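Local coordinates for cell cycle serine/threonine-protein kinase CDC5/MSD2 (Saccharomyces cerevisiae, PDB 6MF4) that phosphorylates serine and threonine residues of cell-cycle proteins to drive mitotic exit, the part described here being its polo-box domain, at residues S64-T69 / L200-R205. Residues are numbered along the deposited sequence; the frame is centred on the assembly and turned at random.
With ZN (zinc ion), chain B.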
loop_
_atom_site.group_PDB
_atom_site.type_symbol
_atom_site.label_atom_id
_atom_site.label_comp_id
_atom_site.label_asym_id
_atom_site.label_seq_id
_atom_site.Cartn_x
_atom_site.Cartn_y
_atom_site.Cartn_z
ATOM N N SER A 64 -7.027 11.237 -4.712
ATOM C CA SER A 64 -7.402 10.852 -6.063
ATOM C C SER A 64 -7.369 9.334 -6.250
ATOM O O SER A 64 -8.250 8.771 -6.895
ATOM C CB SER A 64 -6.481 11.523 -7.082
ATOM O OG SER A 64 -6.859 11.176 -8.399
ATOM N N GLU A 65 -6.358 8.674 -5.692
ATOM C CA GLU A 65 -6.268 7.216 -5.787
ATOM C C GLU A 65 -7.364 6.549 -4.961
ATOM O O GLU A 65 -7.898 5.515 -5.359
ATOM C CB GLU A 65 -4.892 6.719 -5.333
ATOM C CG GLU A 65 -3.729 7.207 -6.197
ATOM C CD GLU A 65 -3.736 6.630 -7.605
ATOM O OE1 GLU A 65 -4.318 5.543 -7.817
ATOM O OE2 GLU A 65 -3.141 7.263 -8.505
ATOM N N CYS A 66 -7.694 7.133 -3.811
ATOM C CA CYS A 66 -8.778 6.620 -2.976
ATOM C C CYS A 66 -10.100 6.725 -3.726
ATOM O O CYS A 66 -10.915 5.799 -3.725
ATOM C CB CYS A 66 -8.863 7.389 -1.655
ATOM S SG CYS A 66 -7.542 7.021 -0.490
ATOM N N HIS A 67 -10.296 7.873 -4.360
ATOM C CA HIS A 67 -11.480 8.147 -5.159
ATOM C C HIS A 67 -11.562 7.176 -6.333
ATOM O O HIS A 67 -12.619 6.603 -6.616
ATOM C CB HIS A 67 -11.440 9.598 -5.647
ATOM C CG HIS A 67 -12.629 10.002 -6.454
ATOM N ND1 HIS A 67 -13.858 10.271 -5.888
ATOM C CD2 HIS A 67 -12.780 10.198 -7.785
ATOM C CE1 HIS A 67 -14.713 10.606 -6.834
ATOM N NE2 HIS A 67 -14.085 10.567 -7.997
ATOM N N LEU A 68 -10.424 6.984 -6.989
ATOM C CA LEU A 68 -10.304 6.102 -8.147
ATOM C C LEU A 68 -10.688 4.649 -7.859
ATOM O O LEU A 68 -11.485 4.066 -8.597
ATOM C CB LEU A 68 -8.867 6.144 -8.672
ATOM C CG LEU A 68 -8.450 5.257 -9.843
ATOM C CD1 LEU A 68 -9.237 5.639 -11.084
ATOM C CD2 LEU A 68 -6.944 5.314 -10.095
ATOM N N THR A 69 -10.134 4.043 -6.812
ATOM C CA THR A 69 -10.431 2.631 -6.585
ATOM C C THR A 69 -11.796 2.447 -5.929
ATOM O O THR A 69 -12.435 1.426 -6.149
ATOM C CB THR A 69 -9.364 1.900 -5.727
ATOM O OG1 THR A 69 -9.609 2.112 -4.334
ATOM C CG2 THR A 69 -7.974 2.347 -6.084
ATOM N N LEU A 200 5.523 3.179 0.682
ATOM C CA LEU A 200 4.299 3.443 1.424
ATOM C C LEU A 200 4.064 4.943 1.549
ATOM O O LEU A 200 4.870 5.650 2.142
ATOM C CB LEU A 200 4.379 2.807 2.810
ATOM C CG LEU A 200 3.190 3.018 3.744
ATOM C CD1 LEU A 200 1.971 2.318 3.183
ATOM C CD2 LEU A 200 3.526 2.504 5.138
ATOM N N ARG A 201 2.963 5.426 0.988
ATOM C CA ARG A 201 2.650 6.850 1.042
ATOM C C ARG A 201 1.922 7.224 2.325
ATOM O O ARG A 201 2.188 8.268 2.920
ATOM C CB ARG A 201 1.788 7.260 -0.143
ATOM C CG ARG A 201 2.472 7.211 -1.486
ATOM C CD ARG A 201 1.419 7.359 -2.575
ATOM N NE ARG A 201 1.978 7.878 -3.809
ATOM C CZ ARG A 201 1.295 8.020 -4.937
ATOM N NH1 ARG A 201 0.016 7.668 -5.003
ATOM N NH2 ARG A 201 1.903 8.503 -6.009
ATOM N N ARG A 202 0.979 6.383 2.731
ATOM C CA ARG A 202 0.178 6.663 3.913
ATOM C C ARG A 202 -0.317 5.367 4.526
ATOM O O ARG A 202 -0.678 4.431 3.813
ATOM C CB ARG A 202 -1.003 7.576 3.563
ATOM C CG ARG A 202 -1.879 7.960 4.757
ATOM C CD ARG A 202 -2.790 9.140 4.444
ATOM N NE ARG A 202 -3.742 8.846 3.379
ATOM C CZ ARG A 202 -4.494 9.758 2.772
ATOM N NH1 ARG A 202 -4.399 11.039 3.111
ATOM N NH2 ARG A 202 -5.329 9.394 1.806
ATOM N N TYR A 203 -0.293 5.310 5.853
ATOM C CA TYR A 203 -0.939 4.228 6.581
ATOM C C TYR A 203 -1.947 4.821 7.547
ATOM O O TYR A 203 -1.784 5.951 8.007
ATOM C CB TYR A 203 0.076 3.373 7.334
ATOM C CG TYR A 203 0.719 4.084 8.499
ATOM C CD1 TYR A 203 0.121 4.088 9.755
ATOM C CD2 TYR A 203 1.923 4.754 8.345
ATOM C CE1 TYR A 203 0.703 4.741 10.819
ATOM C CE2 TYR A 203 2.516 5.406 9.408
ATOM C CZ TYR A 203 1.900 5.396 10.642
ATOM O OH TYR A 203 2.484 6.048 11.704
ATOM N N THR A 204 -2.992 4.059 7.839
ATOM C CA THR A 204 -3.976 4.458 8.833
ATOM C C THR A 204 -4.374 3.251 9.652
ATOM O O THR A 204 -4.735 2.208 9.104
ATOM C CB THR A 204 -5.230 5.070 8.199
ATOM O OG1 THR A 204 -4.851 6.108 7.289
ATOM C CG2 THR A 204 -6.151 5.642 9.283
ATOM N N ARG A 205 -4.299 3.404 10.968
ATOM C CA ARG A 205 -4.704 2.360 11.890
ATOM C C ARG A 205 -6.111 2.580 12.409
ATOM O O ARG A 205 -6.411 3.623 12.988
ATOM C CB ARG A 205 -3.740 2.293 13.064
ATOM C CG ARG A 205 -2.439 1.615 12.724
ATOM C CD ARG A 205 -2.075 0.569 13.760
ATOM N NE ARG A 205 -1.016 1.059 14.625
ATOM C CZ ARG A 205 -0.614 0.459 15.737
ATOM N NH1 ARG A 205 -1.196 -0.664 16.149
ATOM N NH2 ARG A 205 0.370 0.996 16.438
HETATM ZN ZN ZN B . -14.089 11.316 -10.025
HETATM O O HOH W 1 -0.617 8.095 -8.001
HETATM O O HOH W 2 -15.888 10.096 -10.699
#
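E65 reaches R201 with its aliphatic part: CG comes in at the rim of the guanidinium, level with the flat group, 4.0 Å from R201 NH1. The bend at chi2 (-67°) turns the carboxylate off the line of CG, which is thus the part nearest R201, and the two chains run roughly perpendicular. The charged ends stay apart, E65 OE2 being 4.7 Å from R201 NH1, and one water joins them without direct contact. It donates to E65 OE2 at 2.7 Å and accepts from R201 NH1 at 3.1 Å. One residue on, C66 sends its sulfur to R202, with C66 SG 4.0 Å from R202 NH2, again at the guanidinium rim. The R202 NE makes a salt bridge with E213, whose side chain also touches that of C66. H67 does not touch the strand and binds a zinc ion through NE2 at 2.2 Å, with a water as a further ligand. R201 and R202 both pair with E213 in a classic beta bulge, consistent with both side chains heading for helix 56-82. Strand 200-205, the first of polo box 2 in sequence, sits in its antiparallel sheet between 49-50 and 209-214, and the long N-terminal helix packs against this sheet in the two-box domain.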